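Uncharacterized protein (Staphylococcus saprophyticus subsp. saprophyticus ATCC 15305, PDB 3FOJ) is of unknown function but consists of a rhodanese-like domain, a fold whose catalytic members commonly transfer sulfane sulfur through a cysteine persulfide. Local coordinates at residues 39-42 with 43-47; 66-69 with 70-73; 25-28 with 29-33. All coordinates share one frame; numbering follows the deposited sequence.

Interaction 1: 39-42 with 43-47; sequences ETIP and MNSIP. With NA (sodium ion), chain B.
A 3-10 turn follows edge strand 39-40 of this rhodanese-like domain, and P42 and S45 close it: the strand, at the edge of the parallel sheet, runs through I41 and P42 into the short 3-10 segment that begins at M43. The carbonyl oxygen of P42 illustrates how one backbone acceptor can lock such a corner. S45 N reaches P42 O at 2.8 Å, the i to i+3 bond of 3-10 geometry, from well above the carbonyl plane. S45 OG meets the same P42 O at 2.7 Å, lying in the carbonyl plane and on a lone pair. The two donors therefore use different approaches and do not compete for one position. The hydroxyl is placed there because OG lies between the backbone N and the carbonyl carbon (chi1 60°), which also sets it 3.4 Å from P42 CD, against the proline ring. I41 CG2 is likewise 3.4 Å from S45 OG, giving the hydroxyl an apolar flank. On the inner side, I41 and I46 cross at about a right angle, with I41 CG2 3.8 Å from I46 CD1; both residues are buried, and N49 and Y52 also lie against I41, while Y75 of helix 67-77 lies against I46. The strand itself carries a crystallographic sodium ion. T40 holds it twice, through backbone and side chain, and two waters add to its coordination, one of them also donating to E39 OE1. The chelate closes with T40 O 2.5 Å and T40 OG1 2.7 Å from the sodium ion.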
ATOM      1  N   GLU A  39       4.742  -5.302  -1.684  1.00 11.61           N
ATOM      2  CA  GLU A  39       6.005  -5.251  -0.957  1.00 13.04           C
ATOM      3  C   GLU A  39       5.606  -4.940   0.484  1.00 12.10           C
ATOM      4  O   GLU A  39       4.769  -4.068   0.720  1.00 13.48           O
ATOM      5  CB  GLU A  39       6.886  -4.121  -1.495  1.00 14.35           C
ATOM      6  CG  GLU A  39       8.269  -4.063  -0.871  1.00 20.32           C
ATOM      7  CD  GLU A  39       9.186  -5.151  -1.400  1.00 23.82           C
ATOM      8  OE1 GLU A  39       8.771  -6.326  -1.417  1.00 29.63           O
ATOM      9  OE2 GLU A  39      10.325  -4.828  -1.793  1.00 27.86           O
ATOM     10  N   THR A  40       6.190  -5.645   1.445  1.00 11.36           N
ATOM     11  CA  THR A  40       5.856  -5.411   2.844  1.00 10.41           C
ATOM     12  C   THR A  40       6.931  -4.606   3.574  1.00 10.23           C
ATOM     13  O   THR A  40       8.066  -5.047   3.715  1.00 12.28           O
ATOM     14  CB  THR A  40       5.626  -6.745   3.606  1.00 11.69           C
ATOM     15  OG1 THR A  40       6.743  -7.617   3.403  1.00 16.01           O
ATOM     16  CG2 THR A  40       4.365  -7.440   3.113  1.00 12.27           C
ATOM     17  N   ILE A  41       6.580  -3.406   4.013  1.00 10.44           N
ATOM     18  CA  ILE A  41       7.513  -2.575   4.764  1.00 10.27           C
ATOM     19  C   ILE A  41       6.693  -1.970   5.896  1.00  9.82           C
ATOM     20  O   ILE A  41       5.877  -1.086   5.664  1.00  8.93           O
ATOM     21  CB  ILE A  41       8.099  -1.437   3.907  1.00  9.43           C
ATOM     22  CG1 ILE A  41       8.841  -2.020   2.702  1.00 10.27           C
ATOM     23  CG2 ILE A  41       9.038  -0.584   4.766  1.00 11.25           C
ATOM     24  CD1 ILE A  41       9.366  -0.970   1.734  1.00 14.95           C
ATOM     25  N   PRO A  42       6.894  -2.445   7.137  1.00 10.67           N
ATOM     26  CA  PRO A  42       6.146  -1.927   8.288  1.00 12.07           C
ATOM     27  C   PRO A  42       6.221  -0.407   8.423  1.00 12.13           C
ATOM     28  O   PRO A  42       7.271   0.190   8.196  1.00 12.41           O
ATOM     29  CB  PRO A  42       6.788  -2.648   9.469  1.00 13.02           C
ATOM     30  CG  PRO A  42       7.268  -3.935   8.863  1.00 15.23           C
ATOM     31  CD  PRO A  42       7.861  -3.472   7.561  1.00 12.12           C
HETATM   32  N   MSE A  43       5.108   0.212   8.805  1.00 12.81           N
HETATM   33  CA  MSE A  43       5.058   1.664   8.952  1.00 14.61           C
HETATM   34  C   MSE A  43       6.228   2.240   9.744  1.00 15.08           C
HETATM   35  O   MSE A  43       6.831   3.238   9.340  1.00 13.03           O
HETATM   36  CB  MSE A  43       3.748   2.092   9.620  1.00 20.65           C
HETATM   37  CG  MSE A  43       3.662   3.602   9.849  1.00 25.70           C
HETATM   38 SE   MSE A  43       2.011   4.199  10.662  1.00 40.65          SE
HETATM   39  CE  MSE A  43       2.466   3.937  12.521  1.00 34.65           C
ATOM     40  N   ASN A  44       6.544   1.616  10.874  1.00 14.89           N
ATOM     41  CA  ASN A  44       7.631   2.094  11.719  1.00 16.03           C
ATOM     42  C   ASN A  44       8.969   2.176  10.997  1.00 15.31           C
ATOM     43  O   ASN A  44       9.823   2.991  11.349  1.00 16.95           O
ATOM     44  CB  ASN A  44       7.790   1.189  12.944  1.00 17.28           C
ATOM     45  CG  ASN A  44       8.806   1.729  13.931  1.00 18.54           C
ATOM     46  OD1 ASN A  44       8.574   2.753  14.571  1.00 20.81           O
ATOM     47  ND2 ASN A  44       9.946   1.050  14.046  1.00 18.19           N
ATOM     48  N   SER A  45       9.155   1.328   9.993  1.00 14.32           N
ATOM     49  CA  SER A  45      10.411   1.295   9.255  0.50 12.95           C
ATOM     50  C   SER A  45      10.421   2.129   7.984  1.00 12.84           C
ATOM     51  O   SER A  45      11.439   2.203   7.308  1.00 12.83           O
ATOM     52  CB  SER A  45      10.768  -0.151   8.905  0.50 12.44           C
ATOM     53  OG  SER A  45       9.763  -0.736   8.102  0.50 14.33           O
ATOM     54  N   ILE A  46       9.298   2.755   7.648  1.00 12.66           N
ATOM     55  CA  ILE A  46       9.235   3.560   6.434  1.00 12.44           C
ATOM     56  C   ILE A  46      10.321   4.648   6.354  1.00 12.52           C
ATOM     57  O   ILE A  46      10.941   4.828   5.307  1.00 12.58           O
ATOM     58  CB  ILE A  46       7.817   4.179   6.259  1.00 12.26           C
ATOM     59  CG1 ILE A  46       6.848   3.105   5.743  1.00 11.65           C
ATOM     60  CG2 ILE A  46       7.872   5.377   5.309  1.00 13.00           C
ATOM     61  CD1 ILE A  46       7.098   2.666   4.304  1.00 12.26           C
ATOM     62  N   PRO A  47      10.569   5.385   7.452  1.00 12.35           N
ATOM     63  CA  PRO A  47      11.602   6.431   7.405  1.00 13.47           C
ATOM     64  C   PRO A  47      13.002   5.940   7.031  1.00 13.95           C
ATOM     65  O   PRO A  47      13.800   6.691   6.461  1.00 15.48           O
ATOM     66  CB  PRO A  47      11.551   7.021   8.810  1.00 12.43           C
ATOM     67  CG  PRO A  47      10.103   6.904   9.151  1.00 12.89           C
ATOM     68  CD  PRO A  47       9.775   5.497   8.687  1.00 13.17           C
TER
HETATM   69 NA    NA B 101       9.348  -7.146   3.563  1.00  9.21          NA
HETATM   70  O   HOH W   1       8.963  -7.623   0.751  1.00 40.01           O
HETATM   71  O   HOH W   2      10.980  -5.251   2.586  1.00 20.96           O

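Interaction 2: 66-69 with 70-73; sequences GGRS and AQVV
S69, A70 and R68 lie in the first turn of helix 67-77, which begins at G67. This is the opening of the alpha-helix in the beta-alpha-beta unit running from strand 58-62 to strand 82-86. In active rhodaneses the loop before this helix begins with the persulfide-forming cysteine; C63 is probably at that position here, and a comparable role is possible in this protein.

S69 is buried and shows how a helix can use a serine twice. Its carbonyl takes the regular bond from V73 N, 2.9 Å from S69 O, while V73 CG2 sits close beside that same oxygen. On its side chain, chi1 of 51° places OG between the backbone N and the carbonyl carbon, where it is hydrogen-bonded with N85 OD1 of strand 82-86. The N85 amide nitrogen meets G66 O as well, so a single asparagine ties both the residue before the helix and its serine to the neighbouring strand.

A70 opens the bonding pattern loosely: A70 N to G66 O is weak at 3.5 Å, and regular geometry sets in with Q71 N to G67 O at 3.2 Å. The methyl CB of A70 lies beside the carbonyl of G67, 3.3 Å from G67 O, close to the start of the helix.

On the solvent side, the R68 chain is extended from CG to NE. Q71 CG stands anti to its own carbonyl carbon (chi1 -73°), which points an otherwise extended chain back along the first turn. Of R68 the Q71 amide meets only the aliphatic root, and the guanidinium lies well beyond it: Q71 OE1 is 3.3 Å from R68 CA and 3.9 Å from R68 CG.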
ATOM      1  N   GLY A  66      -6.783   1.859   6.904  1.00 19.79           N
ATOM      2  CA  GLY A  66      -6.819   3.033   6.042  1.00 17.98           C
ATOM      3  C   GLY A  66      -6.294   4.341   6.609  1.00 16.59           C
ATOM      4  O   GLY A  66      -5.920   5.249   5.856  1.00 17.21           O
ATOM      5  N   GLY A  67      -6.269   4.452   7.932  1.00 15.77           N
ATOM      6  CA  GLY A  67      -5.780   5.667   8.562  1.00 16.58           C
ATOM      7  C   GLY A  67      -4.263   5.749   8.586  1.00 16.47           C
ATOM      8  O   GLY A  67      -3.685   6.757   8.173  1.00 16.34           O
ATOM      9  N   ARG A  68      -3.617   4.690   9.066  1.00 16.65           N
ATOM     10  CA  ARG A  68      -2.159   4.639   9.145  1.00 17.52           C
ATOM     11  C   ARG A  68      -1.514   4.746   7.770  1.00 15.08           C
ATOM     12  O   ARG A  68      -0.447   5.345   7.623  1.00 14.88           O
ATOM     13  CB  ARG A  68      -1.709   3.341   9.816  1.00 21.72           C
ATOM     14  CG  ARG A  68      -2.167   3.200  11.255  1.00 27.03           C
ATOM     15  CD  ARG A  68      -1.834   1.821  11.800  1.00 30.39           C
ATOM     16  NE  ARG A  68      -2.355   1.631  13.151  1.00 34.03           N
ATOM     17  CZ  ARG A  68      -2.386   0.462  13.783  1.00 35.26           C
ATOM     18  NH1 ARG A  68      -1.924  -0.630  13.188  1.00 36.34           N
ATOM     19  NH2 ARG A  68      -2.879   0.383  15.011  1.00 37.14           N
ATOM     20  N   SER A  69      -2.155   4.159   6.764  1.00 12.34           N
ATOM     21  CA  SER A  69      -1.624   4.223   5.411  1.00 10.40           C
ATOM     22  C   SER A  69      -1.658   5.668   4.918  1.00  9.92           C
ATOM     23  O   SER A  69      -0.754   6.110   4.212  1.00  9.83           O
ATOM     24  CB  SER A  69      -2.432   3.320   4.477  1.00 11.00           C
ATOM     25  OG  SER A  69      -3.815   3.587   4.598  1.00 12.77           O
ATOM     26  N   ALA A  70      -2.693   6.407   5.305  1.00 10.07           N
ATOM     27  CA  ALA A  70      -2.809   7.801   4.898  1.00  9.59           C
ATOM     28  C   ALA A  70      -1.672   8.608   5.513  1.00  9.95           C
ATOM     29  O   ALA A  70      -1.155   9.542   4.897  1.00 10.63           O
ATOM     30  CB  ALA A  70      -4.154   8.370   5.334  1.00 10.70           C
ATOM     31  N   GLN A  71      -1.295   8.245   6.737  1.00 10.67           N
ATOM     32  CA  GLN A  71      -0.207   8.915   7.440  1.00 11.00           C
ATOM     33  C   GLN A  71       1.080   8.678   6.667  1.00 10.93           C
ATOM     34  O   GLN A  71       1.882   9.594   6.468  1.00 11.44           O
ATOM     35  CB  GLN A  71      -0.071   8.357   8.859  1.00 11.89           C
ATOM     36  CG  GLN A  71      -1.179   8.796   9.802  1.00 14.46           C
ATOM     37  CD  GLN A  71      -1.100   8.109  11.149  1.00 15.22           C
ATOM     38  OE1 GLN A  71      -1.739   7.079  11.373  1.00 21.60           O
ATOM     39  NE2 GLN A  71      -0.304   8.667  12.052  1.00 18.17           N
ATOM     40  N   VAL A  72       1.271   7.438   6.227  1.00 10.44           N
ATOM     41  CA  VAL A  72       2.450   7.077   5.455  1.00  9.44           C
ATOM     42  C   VAL A  72       2.475   7.823   4.120  1.00  9.88           C
ATOM     43  O   VAL A  72       3.532   8.257   3.669  1.00  9.62           O
ATOM     44  CB  VAL A  72       2.503   5.551   5.204  1.00 10.39           C
ATOM     45  CG1 VAL A  72       3.590   5.215   4.194  1.00  9.32           C
ATOM     46  CG2 VAL A  72       2.770   4.827   6.514  1.00 12.05           C
ATOM     47  N   VAL A  73       1.313   7.968   3.485  1.00  8.77           N
ATOM     48  CA  VAL A  73       1.241   8.674   2.211  1.00  9.13           C
ATOM     49  C   VAL A  73       1.702  10.120   2.382  1.00  9.15           C
ATOM     50  O   VAL A  73       2.503  10.609   1.595  1.00  9.69           O
ATOM     51  CB  VAL A  73      -0.194   8.638   1.632  1.00  8.15           C
ATOM     52  CG1 VAL A  73      -0.310   9.577   0.427  1.00  9.94           C
ATOM     53  CG2 VAL A  73      -0.532   7.211   1.210  1.00  9.35           C
TER

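Interaction 3: 25-28 with 29-33; sequences RTDQ and ETAMG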
ATOM      1  N   ARG A  25       1.508  -2.985   7.192  1.00 11.00           N
ATOM      2  CA  ARG A  25       1.063  -3.629   8.426  1.00 12.10           C
ATOM      3  C   ARG A  25       2.255  -4.336   9.070  1.00 13.63           C
ATOM      4  O   ARG A  25       3.346  -4.362   8.502  1.00 13.67           O
ATOM      5  CB  ARG A  25      -0.033  -4.653   8.126  1.00 11.59           C
ATOM      6  CG  ARG A  25      -1.325  -4.061   7.565  1.00 11.59           C
ATOM      7  CD  ARG A  25      -2.309  -5.167   7.207  1.00 12.28           C
ATOM      8  NE  ARG A  25      -1.770  -6.022   6.154  1.00 11.45           N
ATOM      9  CZ  ARG A  25      -2.228  -7.230   5.845  1.00 10.45           C
ATOM     10  NH1 ARG A  25      -3.252  -7.751   6.512  1.00 13.85           N
ATOM     11  NH2 ARG A  25      -1.652  -7.919   4.868  1.00 10.14           N
ATOM     12  N   THR A  26       2.051  -4.911  10.252  1.00 16.89           N
ATOM     13  CA  THR A  26       3.139  -5.615  10.922  1.00 17.66           C
ATOM     14  C   THR A  26       3.232  -7.058  10.429  1.00 19.68           C
ATOM     15  O   THR A  26       2.303  -7.575   9.808  1.00 17.91           O
ATOM     16  CB  THR A  26       2.969  -5.603  12.462  1.00 19.62           C
ATOM     17  OG1 THR A  26       1.722  -6.207  12.820  1.00 21.67           O
ATOM     18  CG2 THR A  26       3.012  -4.176  12.987  1.00 20.43           C
ATOM     19  N   ASP A  27       4.366  -7.694  10.710  1.00 20.25           N
ATOM     20  CA  ASP A  27       4.647  -9.067  10.294  1.00 22.41           C
ATOM     21  C   ASP A  27       3.539 -10.104  10.505  1.00 22.03           C
ATOM     22  O   ASP A  27       3.140 -10.782   9.558  1.00 21.65           O
ATOM     23  CB  ASP A  27       5.931  -9.549  10.981  1.00 25.93           C
ATOM     24  CG  ASP A  27       6.331 -10.951  10.559  1.00 28.57           C
ATOM     25  OD1 ASP A  27       5.544 -11.896  10.784  1.00 32.23           O
ATOM     26  OD2 ASP A  27       7.438 -11.111  10.006  1.00 31.74           O
ATOM     27  N   GLN A  28       3.051 -10.246  11.734  1.00 20.75           N
ATOM     28  CA  GLN A  28       2.014 -11.237  12.004  1.00 20.41           C
ATOM     29  C   GLN A  28       0.748 -10.976  11.196  1.00 18.92           C
ATOM     30  O   GLN A  28       0.020 -11.906  10.855  1.00 19.34           O
ATOM     31  CB  GLN A  28       1.680 -11.283  13.499  1.00 21.04           C
ATOM     32  CG  GLN A  28       0.625 -12.326  13.871  1.00 22.41           C
ATOM     33  CD  GLN A  28       1.090 -13.763  13.673  1.00 22.68           C
ATOM     34  OE1 GLN A  28       0.297 -14.703  13.788  1.00 23.28           O
ATOM     35  NE2 GLN A  28       2.375 -13.941  13.383  1.00 22.13           N
ATOM     36  N   GLU A  29       0.485  -9.708  10.892  1.00 17.90           N
ATOM     37  CA  GLU A  29      -0.691  -9.351  10.111  1.00 17.16           C
ATOM     38  C   GLU A  29      -0.514  -9.766   8.653  1.00 15.48           C
ATOM     39  O   GLU A  29      -1.419 -10.347   8.051  1.00 15.50           O
ATOM     40  CB  GLU A  29      -0.948  -7.846  10.203  1.00 18.13           C
ATOM     41  CG  GLU A  29      -1.362  -7.382  11.591  1.00 22.23           C
ATOM     42  CD  GLU A  29      -1.530  -5.878  11.681  1.00 23.69           C
ATOM     43  OE1 GLU A  29      -0.506  -5.161  11.688  1.00 25.90           O
ATOM     44  OE2 GLU A  29      -2.688  -5.411  11.739  1.00 26.40           O
ATOM     45  N   THR A  30       0.652  -9.473   8.081  1.00 14.39           N
ATOM     46  CA  THR A  30       0.901  -9.841   6.694  1.00 13.00           C
ATOM     47  C   THR A  30       1.003 -11.358   6.580  1.00 12.80           C
ATOM     48  O   THR A  30       0.795 -11.923   5.504  1.00 12.85           O
ATOM     49  CB  THR A  30       2.194  -9.188   6.137  1.00 13.53           C
ATOM     50  OG1 THR A  30       3.325  -9.590   6.922  1.00 14.80           O
ATOM     51  CG2 THR A  30       2.073  -7.668   6.157  1.00 12.63           C
ATOM     52  N   ALA A  31       1.307 -12.012   7.699  1.00 12.63           N
ATOM     53  CA  ALA A  31       1.413 -13.466   7.730  1.00 14.36           C
ATOM     54  C   ALA A  31       0.056 -14.109   7.432  1.00 14.24           C
ATOM     55  O   ALA A  31      -0.017 -15.279   7.052  1.00 15.19           O
ATOM     56  CB  ALA A  31       1.923 -13.925   9.096  1.00 14.67           C
HETATM   57  N   MSE A  32      -1.018 -13.347   7.613  1.00 14.19           N
HETATM   58  CA  MSE A  32      -2.360 -13.859   7.347  1.00 15.12           C
HETATM   59  C   MSE A  32      -2.723 -13.740   5.864  1.00 14.47           C
HETATM   60  O   MSE A  32      -3.784 -14.193   5.433  1.00 14.81           O
HETATM   61  CB  MSE A  32      -3.393 -13.115   8.200  1.00 18.66           C
HETATM   62  CG  MSE A  32      -3.172 -13.258   9.703  1.00 20.75           C
HETATM   63 SE   MSE A  32      -3.263 -15.095  10.337  1.00 29.46          SE
HETATM   64  CE  MSE A  32      -1.384 -15.523  10.291  1.00 25.05           C
ATOM     65  N   GLY A  33      -1.838 -13.129   5.082  1.00 12.88           N
ATOM     66  CA  GLY A  33      -2.100 -12.989   3.661  1.00 13.34           C
ATOM     67  C   GLY A  33      -1.920 -11.584   3.123  1.00 12.34           C
ATOM     68  O   GLY A  33      -2.332 -10.612   3.755  1.00 13.86           O
TER
HETATM   69  O   HOH W   3      -4.058 -10.414   5.896  1.00 20.20           O
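T26 and E29 cross at an angle at the start of helix 27-30, and the glutamate reaches back over the first turn to collect both donors of the threonine. T26 is the N-cap residue and E29 the third in the helix. T26 N meets E29 OE1 at 2.9 Å with an N-H...O angle of 167°, the reciprocal half of a capping box; the T26 hydroxyl bonds to the same carboxylate instead of capping a helix N-H, with T26 OG1 2.7 Å from E29 OE1. Both donors come in on the anti side of that oxygen but from opposite faces of the carboxylate plane, so the oxygen is gripped between them and the carboxylate's rotation is limited.

R25 runs the other way along the helix surface. It slides past T30 in the opposite direction, with NH2 of R25 3.9 Å from CG2 of T30, and a bend at chi3 (-63°) swings the guanidinium over the turn, one face above the backbone of E29 and T30. Its edge does the polar work: R25 NH2 donates to G33 O at 3.0 Å almost exactly in the guanidinium plane, and water 3, 2.8 Å from R25 NH1, donates on to G33 O. R25 NH2 also forms a salt bridge with D23.

In the same turn, the carbonyl of D27 accepts twice, from A31 N and, with D27 O at 2.9 Å, from T30 OG1. G33, with positive phi, then ends the type I turn T30-G33.

Side chains thus tie the N-terminal turn and the T30-G33 turn that follows. The twice-bonded carboxylate oxygen would probably favour the ionised glutamate, and the cation should lie comfortably against the C-terminal carbonyls, its charge probably balanced in part by D23.

Overall arrangement
From the N terminus the three contacts come in series, 25-33, then 39-47, then 66-73; each is a local turn, none encloses another and none cross. Interaction 3 wraps the short helix that links strand 20-23 to edge strand 39-40, and its T30 methyl packs on T40 of interaction 1. Interaction 1 then turns the chain off that strand, and M43 and I46 reach helix 67-77, where V72 and R68 of interaction 2 receive them. Interaction 2 starts the helix that crosses towards strand 82-86. Interactions 2 and 3, centres about 17 Å apart, do not touch; interaction 1 bridges them.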